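Local coordinates for protein glia-derived nexin (Homo sapiens, PDB 4DY0) that inhibits serine proteases including thrombin, trypsin and urokinase as a serpin that binds heparin, and promotes neurite extension by inhibiting thrombin, at residues R186-A191 against I273-T278; S260-M265 against R363-G368; E287-L292 against D296-S301. One frame throughout, in Å; residues are numbered along the deposited sequence.

Contact 1: R186-A191 against I273-T278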
loop_
_atom_site.group_PDB
_atom_site.type_symbol
_atom_site.label_atom_id
_atom_site.label_comp_id
_atom_site.label_asym_id
_atom_site.label_seq_id
_atom_site.Cartn_x
_atom_site.Cartn_y
_atom_site.Cartn_z
ATOM N N ARG A 186 23.264 -7.250 -12.574
ATOM C CA ARG A 186 22.925 -8.610 -12.991
ATOM C C ARG A 186 21.687 -8.616 -13.876
ATOM O O ARG A 186 20.940 -7.646 -13.918
ATOM C CB ARG A 186 22.693 -9.510 -11.776
ATOM C CG ARG A 186 23.874 -9.583 -10.824
ATOM C CD ARG A 186 23.607 -10.553 -9.683
ATOM N NE ARG A 186 24.701 -10.572 -8.714
ATOM C CZ ARG A 186 25.718 -11.429 -8.746
ATOM N NH1 ARG A 186 25.790 -12.348 -9.703
ATOM N NH2 ARG A 186 26.666 -11.367 -7.821
ATOM N N THR A 187 21.470 -9.722 -14.574
ATOM C CA THR A 187 20.337 -9.850 -15.477
ATOM C C THR A 187 18.996 -10.032 -14.757
ATOM O O THR A 187 18.841 -10.918 -13.914
ATOM C CB THR A 187 20.532 -11.028 -16.444
ATOM O OG1 THR A 187 21.701 -10.806 -17.241
ATOM C CG2 THR A 187 19.320 -11.177 -17.356
ATOM N N PHE A 188 18.033 -9.180 -15.101
ATOM C CA PHE A 188 16.652 -9.351 -14.676
ATOM C C PHE A 188 15.847 -9.622 -15.944
ATOM O O PHE A 188 15.920 -8.854 -16.896
ATOM C CB PHE A 188 16.151 -8.086 -13.964
ATOM C CG PHE A 188 14.744 -8.194 -13.434
ATOM C CD1 PHE A 188 14.507 -8.555 -12.115
ATOM C CD2 PHE A 188 13.655 -7.929 -14.253
ATOM C CE1 PHE A 188 13.209 -8.655 -11.624
ATOM C CE2 PHE A 188 12.358 -8.027 -13.769
ATOM C CZ PHE A 188 12.135 -8.391 -12.452
ATOM N N VAL A 189 15.117 -10.731 -15.985
ATOM C CA VAL A 189 14.294 -11.033 -17.153
ATOM C C VAL A 189 12.859 -10.580 -16.906
ATOM O O VAL A 189 12.138 -11.178 -16.108
ATOM C CB VAL A 189 14.317 -12.528 -17.512
ATOM C CG1 VAL A 189 13.458 -12.781 -18.741
ATOM C CG2 VAL A 189 15.738 -12.986 -17.777
ATOM N N ALA A 190 12.449 -9.514 -17.586
ATOM C CA ALA A 190 11.129 -8.933 -17.353
ATOM C C ALA A 190 10.040 -9.718 -18.061
ATOM O O ALA A 190 10.311 -10.736 -18.699
ATOM C CB ALA A 190 11.100 -7.476 -17.771
ATOM N N ALA A 191 8.805 -9.241 -17.935
ATOM C CA ALA A 191 7.648 -9.918 -18.517
ATOM C C ALA A 191 7.763 -10.093 -20.036
ATOM O O ALA A 191 7.443 -11.160 -20.570
ATOM C CB ALA A 191 6.368 -9.175 -18.155
ATOM N N ILE A 273 19.764 -12.648 -3.525
ATOM C CA ILE A 273 20.122 -11.704 -4.573
ATOM C C ILE A 273 18.869 -10.940 -4.994
ATOM O O ILE A 273 17.888 -11.528 -5.451
ATOM C CB ILE A 273 20.813 -12.412 -5.744
ATOM C CG1 ILE A 273 22.157 -12.977 -5.270
ATOM C CG2 ILE A 273 21.017 -11.462 -6.922
ATOM C CD1 ILE A 273 23.116 -13.300 -6.382
ATOM N N LEU A 274 18.919 -9.624 -4.814
ATOM C CA LEU A 274 17.728 -8.784 -4.791
ATOM C C LEU A 274 18.021 -7.471 -5.512
ATOM O O LEU A 274 19.051 -6.848 -5.262
ATOM C CB LEU A 274 17.383 -8.482 -3.331
ATOM C CG LEU A 274 15.978 -8.085 -2.890
ATOM C CD1 LEU A 274 16.073 -7.314 -1.590
ATOM C CD2 LEU A 274 15.281 -7.251 -3.939
ATOM N N PRO A 275 17.129 -7.044 -6.417
ATOM C CA PRO A 275 17.364 -5.762 -7.063
ATOM C C PRO A 275 17.474 -4.632 -6.049
ATOM O O PRO A 275 16.671 -4.543 -5.115
ATOM C CB PRO A 275 16.111 -5.569 -7.915
ATOM C CG PRO A 275 15.678 -6.948 -8.233
ATOM C CD PRO A 275 15.963 -7.738 -6.986
ATOM N N LYS A 276 18.484 -3.792 -6.222
ATOM C CA LYS A 276 18.560 -2.542 -5.489
ATOM C C LYS A 276 17.800 -1.517 -6.325
ATOM O O LYS A 276 18.195 -1.216 -7.448
ATOM C CB LYS A 276 20.019 -2.125 -5.306
ATOM C CG LYS A 276 20.233 -0.620 -5.226
ATOM C CD LYS A 276 21.503 -0.271 -4.463
ATOM C CE LYS A 276 21.767 1.222 -4.528
ATOM N NZ LYS A 276 22.039 1.778 -3.179
ATOM N N PHE A 277 16.695 -1.002 -5.797
ATOM C CA PHE A 277 15.832 -0.141 -6.596
ATOM C C PHE A 277 14.825 0.616 -5.744
ATOM O O PHE A 277 14.715 0.396 -4.538
ATOM C CB PHE A 277 15.067 -0.977 -7.622
ATOM C CG PHE A 277 13.895 -1.717 -7.039
ATOM C CD1 PHE A 277 14.092 -2.761 -6.141
ATOM C CD2 PHE A 277 12.595 -1.365 -7.380
ATOM C CE1 PHE A 277 13.013 -3.444 -5.597
ATOM C CE2 PHE A 277 11.509 -2.040 -6.839
ATOM C CZ PHE A 277 11.718 -3.080 -5.945
ATOM N N THR A 278 14.084 1.505 -6.395
ATOM C CA THR A 278 13.009 2.234 -5.757
ATOM C C THR A 278 11.693 1.867 -6.429
ATOM O O THR A 278 11.540 2.023 -7.639
ATOM C CB THR A 278 13.221 3.750 -5.875
ATOM O OG1 THR A 278 14.496 4.100 -5.320
ATOM C CG2 THR A 278 12.121 4.498 -5.148
#
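The guanidinium of Arg186 lies against the branched end of Ile273, where strands 184-189 and 266-284, both paired with strand 195-213, come near each other in the sheet C region of the serpin fold. Two methyls of the isoleucine share the work. CG2 meets the aliphatic part of the arginine, 3.9 Å from Arg186 CD, while CD1 sits over the centre of one guanidinium face, 3.9 Å above its plane. Arg186 is extended from CG to NE and crosses Ile273 at about a right angle, so methylene and planar group are both touched by one residue. In Ile273, CG1 is anti to the carbonyl carbon (chi1 -66°) and chi2 is anti too (-162°); together they place CD1 over the charged group, while CG2 faces CD. The other meeting is purely apolar and looser: Phe188 CD1 comes obliquely to Pro275 CG at 4.4 Å. Phe188 holds its CG anti to the backbone N (chi1 -177°), and the ring reaches from its strand toward the proline. The two strands do not pair here; the CA atoms of Phe188 and Pro275 are still 8.4 Å apart, and side chains bridge the interval.

Neighbouring strands fix both partners. Backbone bonds to Val198 and Tyr196 hold Arg186 and Phe188 in an antiparallel pair with strand 195-213. Ile273 is bonded through its backbone to Phe352 and Val354, and its side chain touches Trp351 and Ile353 of strand 351-353, which follows the predicted reactive bond Arg346-Ser347. Phe188 also packs on Val198 and on the C-terminal Pro379. Beyond Pro275 the strand is interrupted at Lys276, whose NZ forms a salt bridge with Glu330, and at the restart the edge of the Phe277 ring receives Pro275 O in its plane, 3.3 Å from Phe277 CD1.

Contact 2: S260-M265 against R363-G368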
loop_
_atom_site.group_PDB
_atom_site.type_symbol
_atom_site.label_atom_id
_atom_site.label_comp_id
_atom_site.label_asym_id
_atom_site.label_seq_id
_atom_site.Cartn_x
_atom_site.Cartn_y
_atom_site.Cartn_z
ATOM N N SER A 260 -0.358 -18.463 6.031
ATOM C CA SER A 260 0.084 -19.772 5.588
ATOM C C SER A 260 1.605 -19.794 5.436
ATOM O O SER A 260 2.256 -20.743 5.867
ATOM C CB SER A 260 -0.601 -20.152 4.276
ATOM O OG SER A 260 -0.190 -21.434 3.843
ATOM N N TRP A 261 2.170 -18.747 4.836
ATOM C CA TRP A 261 3.620 -18.670 4.682
ATOM C C TRP A 261 4.287 -18.753 6.047
ATOM O O TRP A 261 5.263 -19.478 6.227
ATOM C CB TRP A 261 4.059 -17.382 3.972
ATOM C CG TRP A 261 3.564 -17.235 2.562
ATOM C CD1 TRP A 261 2.965 -18.193 1.795
ATOM C CD2 TRP A 261 3.655 -16.065 1.738
ATOM N NE1 TRP A 261 2.659 -17.686 0.557
ATOM C CE2 TRP A 261 3.075 -16.382 0.495
ATOM C CE3 TRP A 261 4.164 -14.776 1.936
ATOM C CZ2 TRP A 261 2.992 -15.459 -0.550
ATOM C CZ3 TRP A 261 4.081 -13.862 0.901
ATOM C CH2 TRP A 261 3.498 -14.207 -0.326
ATOM N N MET A 262 3.746 -18.008 7.008
ATOM C CA MET A 262 4.307 -17.956 8.356
ATOM C C MET A 262 4.523 -19.343 8.962
ATOM O O MET A 262 5.501 -19.573 9.670
ATOM C CB MET A 262 3.413 -17.120 9.275
ATOM C CG MET A 262 3.296 -15.654 8.878
ATOM S SD MET A 262 4.885 -14.808 8.859
ATOM C CE MET A 262 4.372 -13.107 8.626
ATOM N N SER A 263 3.607 -20.266 8.687
ATOM C CA SER A 263 3.696 -21.609 9.253
ATOM C C SER A 263 4.450 -22.580 8.344
ATOM O O SER A 263 4.491 -23.782 8.607
ATOM C CB SER A 263 2.301 -22.152 9.578
ATOM O OG SER A 263 1.449 -22.065 8.451
ATOM N N ILE A 264 5.042 -22.053 7.278
ATOM C CA ILE A 264 5.854 -22.870 6.381
ATOM C C ILE A 264 7.315 -22.442 6.404
ATOM O O ILE A 264 8.215 -23.269 6.245
ATOM C CB ILE A 264 5.359 -22.789 4.932
ATOM C CG1 ILE A 264 3.919 -23.289 4.825
ATOM C CG2 ILE A 264 6.281 -23.584 4.017
ATOM C CD1 ILE A 264 3.320 -23.102 3.440
ATOM N N MET A 265 7.541 -21.143 6.592
ATOM C CA MET A 265 8.888 -20.586 6.615
ATOM C C MET A 265 9.675 -21.099 7.808
ATOM O O MET A 265 9.185 -21.100 8.935
ATOM C CB MET A 265 8.842 -19.060 6.689
ATOM C CG MET A 265 8.222 -18.389 5.490
ATOM S SD MET A 265 8.384 -16.594 5.584
ATOM C CE MET A 265 7.669 -16.281 7.197
ATOM N N ARG A 363 5.157 -5.758 5.886
ATOM C CA ARG A 363 4.227 -6.108 6.948
ATOM C C ARG A 363 4.653 -5.539 8.301
ATOM O O ARG A 363 5.826 -5.604 8.672
ATOM C CB ARG A 363 4.111 -7.629 7.036
ATOM C CG ARG A 363 3.003 -8.144 7.931
ATOM C CD ARG A 363 2.813 -9.643 7.716
ATOM N NE ARG A 363 1.670 -10.168 8.454
ATOM C CZ ARG A 363 1.749 -10.714 9.665
ATOM N NH1 ARG A 363 0.656 -11.166 10.267
ATOM N NH2 ARG A 363 2.923 -10.804 10.274
ATOM N N HIS A 364 3.694 -4.972 9.024
ATOM C CA HIS A 364 3.896 -4.596 10.413
ATOM C C HIS A 364 3.391 -5.762 11.251
ATOM O O HIS A 364 2.186 -5.949 11.417
ATOM C CB HIS A 364 3.133 -3.312 10.741
ATOM C CG HIS A 364 3.405 -2.776 12.114
ATOM N ND1 HIS A 364 2.513 -2.913 13.156
ATOM C CD2 HIS A 364 4.464 -2.097 12.613
ATOM C CE1 HIS A 364 3.013 -2.345 14.239
ATOM N NE2 HIS A 364 4.197 -1.843 13.937
ATOM N N ASN A 365 4.321 -6.555 11.765
ATOM C CA ASN A 365 3.992 -7.847 12.364
ATOM C C ASN A 365 3.170 -7.808 13.659
ATOM O O ASN A 365 2.311 -8.665 13.872
ATOM C CB ASN A 365 5.265 -8.687 12.516
ATOM C CG ASN A 365 5.961 -8.921 11.178
ATOM O OD1 ASN A 365 5.364 -9.461 10.247
ATOM N ND2 ASN A 365 7.219 -8.503 11.074
ATOM N N PRO A 366 3.421 -6.814 14.526
ATOM C CA PRO A 366 2.635 -6.736 15.757
ATOM C C PRO A 366 1.137 -6.603 15.482
ATOM O O PRO A 366 0.329 -7.261 16.137
ATOM C CB PRO A 366 3.173 -5.474 16.440
ATOM C CG PRO A 366 4.563 -5.327 15.910
ATOM C CD PRO A 366 4.487 -5.799 14.482
ATOM N N THR A 367 0.770 -5.765 14.516
ATOM C CA THR A 367 -0.638 -5.541 14.205
ATOM C C THR A 367 -1.124 -6.434 13.071
ATOM O O THR A 367 -2.324 -6.654 12.914
ATOM C CB THR A 367 -0.901 -4.083 13.804
ATOM O OG1 THR A 367 -0.137 -3.770 12.634
ATOM C CG2 THR A 367 -0.514 -3.146 14.923
ATOM N N GLY A 368 -0.188 -6.938 12.277
ATOM C CA GLY A 368 -0.534 -7.709 11.090
ATOM C C GLY A 368 -0.858 -6.826 9.895
ATOM O O GLY A 368 -1.219 -7.323 8.834
#
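Asn365 OD1 takes a 2.8 Å hydrogen bond from Arg363 NH2, and the Met262 methyl comes up beside this pair, its CE 4.1 Å from Asn365 OD1. The bond uses a lone pair in the carbonyl plane of the amide, with a C=O...donor angle of 129°. It is bent at the hydrogen (140°), and the oxygen stands somewhat out of the guanidinium plane. The bond probably helps fix the turn of the guanidinium, one face of which is toward Met262. Met262 CE lies over this face displaced toward Arg363 NH2, a tight approach of 3.2 Å whose exact value is doubtful, and is 3.7 Å from Arg363 CZ. Gly368 CA lies 3.6 Å above the opposite face, toward its rim, so the guanidinium has the thioether methyl on one side and, offset, the turn that follows its own strand on the other. The bend of Met262 at chi2 (-60°) helps bring CE to the arginine, whose chain is extended from CG to NE.

In the serpin fold this joins the C-terminal end of helix 255-262 to the tight connection between the antiparallel strands 358-364 and 369-376 of the sheet B region. Asn365 is anchored from its other side-chain atom, ND2 donating to Ser233 of strand 232-239, which also pairs with the backbone of Arg363. Met262 touches Arg208 as well. Within the connection, His364 ND1 and Thr367 OG1 share a hydrogen bond of 2.8 Å, and Pro366 CD lies over the centre of the imidazole face, while His364 NE2 is bonded to Asn85 OD1.

Contact 3: E287-L292 against D296-S301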
loop_
_atom_site.group_PDB
_atom_site.type_symbol
_atom_site.label_atom_id
_atom_site.label_comp_id
_atom_site.label_asym_id
_atom_site.label_seq_id
_atom_site.Cartn_x
_atom_site.Cartn_y
_atom_site.Cartn_z
ATOM N N GLU A 287 -12.238 3.107 -9.491
ATOM C CA GLU A 287 -12.825 1.980 -10.224
ATOM C C GLU A 287 -12.823 0.657 -9.449
ATOM O O GLU A 287 -13.854 -0.012 -9.358
ATOM C CB GLU A 287 -12.168 1.816 -11.596
ATOM C CG GLU A 287 -12.436 2.983 -12.534
ATOM C CD GLU A 287 -13.919 3.193 -12.785
ATOM O OE1 GLU A 287 -14.608 2.217 -13.154
ATOM O OE2 GLU A 287 -14.396 4.336 -12.616
ATOM N N PRO A 288 -11.664 0.270 -8.896
ATOM C CA PRO A 288 -11.606 -0.951 -8.104
ATOM C C PRO A 288 -12.608 -0.923 -6.952
ATOM O O PRO A 288 -13.239 -1.940 -6.651
ATOM C CB PRO A 288 -10.174 -0.950 -7.566
ATOM C CG PRO A 288 -9.401 -0.176 -8.576
ATOM C CD PRO A 288 -10.339 0.892 -9.064
ATOM N N LEU A 289 -12.764 0.230 -6.311
ATOM C CA LEU A 289 -13.728 0.334 -5.214
ATOM C C LEU A 289 -15.162 0.086 -5.694
ATOM O O LEU A 289 -15.948 -0.563 -5.008
ATOM C CB LEU A 289 -13.598 1.678 -4.488
ATOM C CG LEU A 289 -12.320 1.819 -3.648
ATOM C CD1 LEU A 289 -12.207 3.203 -3.049
ATOM C CD2 LEU A 289 -12.250 0.755 -2.555
ATOM N N LYS A 290 -15.502 0.596 -6.874
ATOM C CA LYS A 290 -16.813 0.329 -7.458
ATOM C C LYS A 290 -17.066 -1.174 -7.603
ATOM O O LYS A 290 -18.140 -1.665 -7.265
ATOM C CB LYS A 290 -16.939 0.982 -8.832
ATOM C CG LYS A 290 -16.946 2.495 -8.831
ATOM C CD LYS A 290 -17.219 3.014 -10.244
ATOM C CE LYS A 290 -17.104 4.524 -10.318
ATOM N NZ LYS A 290 -17.477 5.023 -11.667
ATOM N N VAL A 291 -16.077 -1.898 -8.119
ATOM C CA VAL A 291 -16.205 -3.339 -8.311
ATOM C C VAL A 291 -16.527 -4.030 -6.988
ATOM O O VAL A 291 -17.215 -5.055 -6.967
ATOM C CB VAL A 291 -14.922 -3.949 -8.916
ATOM C CG1 VAL A 291 -14.970 -5.477 -8.871
ATOM C CG2 VAL A 291 -14.711 -3.444 -10.337
ATOM N N LEU A 292 -16.029 -3.462 -5.893
ATOM C CA LEU A 292 -16.312 -3.984 -4.555
ATOM C C LEU A 292 -17.710 -3.611 -4.071
ATOM O O LEU A 292 -18.176 -4.118 -3.050
ATOM C CB LEU A 292 -15.271 -3.496 -3.543
ATOM C CG LEU A 292 -13.855 -4.059 -3.672
ATOM C CD1 LEU A 292 -12.995 -3.590 -2.503
ATOM C CD2 LEU A 292 -13.873 -5.585 -3.761
ATOM N N ASP A 296 -22.001 4.797 -4.885
ATOM C CA ASP A 296 -22.683 6.069 -4.647
ATOM C C ASP A 296 -21.738 7.261 -4.466
ATOM O O ASP A 296 -21.909 8.295 -5.107
ATOM C CB ASP A 296 -23.622 5.963 -3.445
ATOM C CG ASP A 296 -24.829 5.085 -3.720
ATOM O OD1 ASP A 296 -24.888 4.449 -4.798
ATOM O OD2 ASP A 296 -25.724 5.033 -2.854
ATOM N N MET A 297 -20.743 7.114 -3.598
ATOM C CA MET A 297 -19.853 8.227 -3.272
ATOM C C MET A 297 -19.183 8.855 -4.492
ATOM O O MET A 297 -18.705 9.984 -4.426
ATOM C CB MET A 297 -18.792 7.796 -2.259
ATOM C CG MET A 297 -17.692 6.908 -2.819
ATOM S SD MET A 297 -16.603 6.349 -1.491
ATOM C CE MET A 297 -15.229 5.698 -2.434
ATOM N N PHE A 298 -19.150 8.125 -5.603
ATOM C CA PHE A 298 -18.520 8.628 -6.820
ATOM C C PHE A 298 -19.536 9.255 -7.760
ATOM O O PHE A 298 -19.170 9.870 -8.757
ATOM C CB PHE A 298 -17.769 7.511 -7.548
ATOM C CG PHE A 298 -16.687 6.881 -6.727
ATOM C CD1 PHE A 298 -15.574 7.612 -6.349
ATOM C CD2 PHE A 298 -16.777 5.555 -6.340
ATOM C CE1 PHE A 298 -14.570 7.034 -5.590
ATOM C CE2 PHE A 298 -15.778 4.969 -5.581
ATOM C CZ PHE A 298 -14.673 5.711 -5.206
ATOM N N ASP A 299 -20.815 9.095 -7.442
ATOM C CA ASP A 299 -21.871 9.583 -8.317
ATOM C C ASP A 299 -22.340 10.963 -7.884
ATOM O O ASP A 299 -22.615 11.202 -6.710
ATOM C CB ASP A 299 -23.041 8.598 -8.359
ATOM C CG ASP A 299 -24.128 9.024 -9.330
ATOM O OD1 ASP A 299 -24.902 9.951 -9.005
ATOM O OD2 ASP A 299 -24.216 8.413 -10.414
ATOM N N SER A 300 -22.438 11.863 -8.852
ATOM C CA SER A 300 -22.786 13.254 -8.595
ATOM C C SER A 300 -24.126 13.418 -7.871
ATOM O O SER A 300 -24.266 14.274 -7.000
ATOM C CB SER A 300 -22.796 14.027 -9.911
ATOM N N SER A 301 -25.105 12.591 -8.222
ATOM C CA SER A 301 -26.435 12.701 -7.629
ATOM C C SER A 301 -26.613 11.849 -6.372
ATOM O O SER A 301 -27.221 12.287 -5.399
ATOM C CB SER A 301 -27.510 12.321 -8.649
ATOM O OG SER A 301 -27.241 12.896 -9.913
#
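A short helix and the 3-10 turn that follows it fold back on each other here: Leu289 and Lys290 of helix 286-291 meet Phe298 and Met297 across a three-residue link. Phe298 is the central piece. Its ring turns an edge to the helix, with CE2 4.1 Å from Leu289 CB and near the ring plane, and its CZ at the same distance from Leu289 CD1. Around the rim, Phe298 CD2 lies 3.9 Å from Lys290 CG, an approach neither squarely over the face nor at the edge. The lysine chain, extended beyond CG, runs on along this side and brings CE to 4.1 Å from Phe298 CB. Its methylenes thus lean on the aromatic group while the ammonium goes past it to Glu287, one turn back on the helix, in a salt bridge whose hydrogen bond is weak (Lys290 NZ to Glu287 OE2 3.3 Å).

Met297 makes two contacts. Its CG stands over the centre of the Phe298 ring, 3.8 Å above the plane, backing one face. Its chain, extended beyond CG, then carries CE to 4.0 Å from Leu289 CD1, the two side chains crossing at about a right angle. The chi1 of 74°, with CG between the backbone N and the carbonyl carbon, lets the methionine cover its neighbour's ring.

Leu289, Met297 and Phe298 all also touch Ile320 of strand 319-328, and Asp296 makes a salt bridge with Arg53 of helix 52-62. After the 3-10 segment, Asp299 OD1 accepts from Ser301 N in an Asx turn. The arrangement belongs to the serpin connection that runs from the end of strand 266-284, through the short helix 286-291, to strand 319-328 of sheet A, which is antiparallel to it.

How the contacts relate
Contact 1 is buried and contact 3 partly so, whereas contact 2 lies at the surface. Contacts 1 and 3 are about 37 Å apart between centres, on opposite sides of the chain's centre, yet strand 266-284 leads from one directly into helix 286-291 of the other. Helix 255-262 of contact 2 immediately precedes that same strand. An arginine face under an apolar group recurs in contacts 1 and 2: isoleucine covers it between two strands, methionine where a helix end meets a strand turn, with an amide tying the arginine down. Contact 3 instead packs phenylalanine, methionine and leucine between sequence neighbours, with lysine methylenes along the side.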